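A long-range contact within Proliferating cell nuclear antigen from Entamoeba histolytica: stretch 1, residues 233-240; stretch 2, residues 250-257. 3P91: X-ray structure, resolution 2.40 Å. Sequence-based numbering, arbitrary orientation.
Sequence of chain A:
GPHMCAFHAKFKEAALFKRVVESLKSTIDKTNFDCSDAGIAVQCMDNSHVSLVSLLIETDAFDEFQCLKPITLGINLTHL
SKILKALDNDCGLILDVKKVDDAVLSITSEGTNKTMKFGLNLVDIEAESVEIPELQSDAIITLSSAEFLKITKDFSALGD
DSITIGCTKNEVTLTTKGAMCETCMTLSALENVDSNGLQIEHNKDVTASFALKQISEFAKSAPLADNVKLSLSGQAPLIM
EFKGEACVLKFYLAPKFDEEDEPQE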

# COMPACT_ATOMS: atom_id res chain seq x y z
N SER A 233 -24.78 27.10 -10.81
CA SER A 233 -25.44 27.99 -11.77
C SER A 233 -25.26 27.44 -13.19
O SER A 233 -24.24 26.81 -13.49
CB SER A 233 -24.84 29.39 -11.71
OG SER A 233 -24.72 29.84 -10.37
N GLY A 234 -26.23 27.69 -14.06
CA GLY A 234 -26.20 27.16 -15.41
C GLY A 234 -25.17 27.79 -16.33
O GLY A 234 -24.65 27.13 -17.23
N GLN A 235 -24.87 29.07 -16.11
CA GLN A 235 -23.96 29.80 -17.01
C GLN A 235 -22.72 30.36 -16.33
O GLN A 235 -21.69 30.56 -16.98
CB GLN A 235 -24.71 30.93 -17.73
CG GLN A 235 -25.56 30.48 -18.91
CD GLN A 235 -26.80 29.75 -18.48
OE1 GLN A 235 -27.58 30.26 -17.66
NE2 GLN A 235 -27.00 28.55 -19.00
N ALA A 236 -22.82 30.62 -15.03
CA ALA A 236 -21.74 31.21 -14.24
C ALA A 236 -20.98 30.15 -13.43
O ALA A 236 -21.52 29.08 -13.15
CB ALA A 236 -22.29 32.31 -13.31
N PRO A 237 -19.72 30.44 -13.05
CA PRO A 237 -18.89 29.44 -12.37
C PRO A 237 -19.50 28.82 -11.12
O PRO A 237 -20.12 29.50 -10.30
CB PRO A 237 -17.59 30.20 -12.03
CG PRO A 237 -17.84 31.62 -12.36
CD PRO A 237 -18.95 31.65 -13.38
N LEU A 238 -19.31 27.51 -11.00
CA LEU A 238 -19.67 26.78 -9.81
C LEU A 238 -18.74 27.15 -8.67
O LEU A 238 -17.60 27.54 -8.89
CB LEU A 238 -19.57 25.28 -10.09
CG LEU A 238 -19.53 24.30 -8.92
CD1 LEU A 238 -20.92 23.96 -8.44
CD2 LEU A 238 -18.77 23.08 -9.32
N ILE A 239 -19.23 27.02 -7.44
CA ILE A 239 -18.38 27.13 -6.26
C ILE A 239 -18.36 25.81 -5.52
O ILE A 239 -19.40 25.21 -5.27
CB ILE A 239 -18.89 28.19 -5.27
CG1 ILE A 239 -19.38 29.42 -6.00
CG2 ILE A 239 -17.81 28.57 -4.27
CD1 ILE A 239 -20.04 30.39 -5.09
N MET A 240 -17.16 25.34 -5.18
CA MET A 240 -17.03 24.19 -4.31
C MET A 240 -16.33 24.67 -3.05
O MET A 240 -15.16 25.03 -3.09
CB MET A 240 -16.23 23.09 -5.00
CG MET A 240 -16.29 21.74 -4.31
SD MET A 240 -15.28 20.49 -5.14
CE MET A 240 -16.12 20.38 -6.71
N LYS A 250 -12.27 27.66 -1.08
CA LYS A 250 -13.23 27.70 -2.16
C LYS A 250 -12.58 27.61 -3.52
O LYS A 250 -11.48 28.14 -3.72
CB LYS A 250 -14.08 28.96 -2.11
CG LYS A 250 -15.01 29.04 -0.94
CD LYS A 250 -15.59 30.42 -0.89
CE LYS A 250 -16.54 30.60 0.25
NZ LYS A 250 -17.00 32.01 0.26
N PHE A 251 -13.26 26.94 -4.44
CA PHE A 251 -12.82 26.86 -5.82
C PHE A 251 -13.91 27.41 -6.71
O PHE A 251 -15.09 27.23 -6.43
CB PHE A 251 -12.56 25.42 -6.20
CG PHE A 251 -11.55 24.75 -5.35
CD1 PHE A 251 -10.22 24.76 -5.71
CD2 PHE A 251 -11.93 24.10 -4.20
CE1 PHE A 251 -9.28 24.14 -4.93
CE2 PHE A 251 -11.00 23.47 -3.42
CZ PHE A 251 -9.66 23.49 -3.78
N TYR A 252 -13.49 28.07 -7.80
CA TYR A 252 -14.42 28.63 -8.76
C TYR A 252 -14.14 28.07 -10.13
O TYR A 252 -13.03 28.21 -10.64
CB TYR A 252 -14.28 30.15 -8.81
CG TYR A 252 -14.63 30.84 -7.52
CD1 TYR A 252 -15.85 31.47 -7.37
CD2 TYR A 252 -13.74 30.86 -6.45
CE1 TYR A 252 -16.19 32.10 -6.20
CE2 TYR A 252 -14.07 31.49 -5.26
CZ TYR A 252 -15.30 32.12 -5.15
OH TYR A 252 -15.65 32.76 -3.99
N LEU A 253 -15.14 27.42 -10.71
CA LEU A 253 -14.98 26.78 -12.00
C LEU A 253 -16.14 27.08 -12.95
O LEU A 253 -17.31 26.83 -12.64
CB LEU A 253 -14.80 25.28 -11.84
CG LEU A 253 -14.53 24.52 -13.14
CD1 LEU A 253 -13.19 24.93 -13.74
CD2 LEU A 253 -14.58 23.02 -12.91
N ALA A 254 -15.81 27.61 -14.12
CA ALA A 254 -16.81 27.94 -15.11
C ALA A 254 -17.32 26.70 -15.85
O ALA A 254 -16.55 25.80 -16.18
CB ALA A 254 -16.25 28.96 -16.09
N PRO A 255 -18.63 26.65 -16.13
CA PRO A 255 -19.18 25.51 -16.86
C PRO A 255 -18.63 25.41 -18.29
O PRO A 255 -18.12 26.39 -18.83
CB PRO A 255 -20.68 25.80 -16.86
CG PRO A 255 -20.79 27.25 -16.62
CD PRO A 255 -19.66 27.62 -15.74
N LYS A 256 -18.70 24.22 -18.88
CA LYS A 256 -18.21 24.01 -20.23
C LYS A 256 -19.44 23.94 -21.11
O LYS A 256 -20.53 23.66 -20.62
CB LYS A 256 -17.41 22.71 -20.32
N PHE A 257 -19.28 24.21 -22.41
CA PHE A 257 -20.42 24.18 -23.34
C PHE A 257 -20.13 23.53 -24.70
O PHE A 257 -19.00 23.55 -25.19
CB PHE A 257 -20.99 25.59 -23.53
CG PHE A 257 -21.74 26.11 -22.33
CD1 PHE A 257 -22.96 25.55 -21.96
CD2 PHE A 257 -21.23 27.15 -21.57
CE1 PHE A 257 -23.65 26.02 -20.85
CE2 PHE A 257 -21.93 27.62 -20.46
CZ PHE A 257 -23.13 27.05 -20.11

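This contact is a short antiparallel β-ladder, held by backbone hydrogen bonds and extended beyond the ladder by packing around two prolines and a phenylalanine. It illustrates how antiparallel pairing alternates between two kinds of residue pair. In the hydrogen-bonded kind, both residues turn their amide and carbonyl groups toward the partner: Leu-238 N donates to Leu-253 O at 2.7 Å and Leu-253 N to Leu-238 O at 3.1 Å, and two residues on, Met-240 N reaches Phe-251 O at 3.1 Å while Phe-251 N reaches Met-240 O at 3.0 Å. Between them, Ile-239 and Tyr-252 form the non-hydrogen-bonded pair. Here the CA-H groups of both residues point toward the partner strand and supplement the ladder with CA-H...O contacts, Ile-239 CA to Phe-251 O at 3.3 Å and Tyr-252 CA to Leu-238 O at 3.4 Å.

The same alternation sorts the side chains. Leu-238, Met-240, Phe-251 and Leu-253 occupy one face of the sheet; Ile-239 and Tyr-252 share the other, where Ile-239 CG2 lies over one face of the tyrosine ring. Beyond the Leu-238 and Leu-253 end of the ladder, the regular bonding gives way to packing: Pro-237 CB lies 4.5 Å from Ala-254 CB, Gln-235 O lies 3.4 Å from Pro-255 CG, and Gly-234 O approaches the edge of the Phe-257 ring, 3.3 Å from Phe-257 CZ.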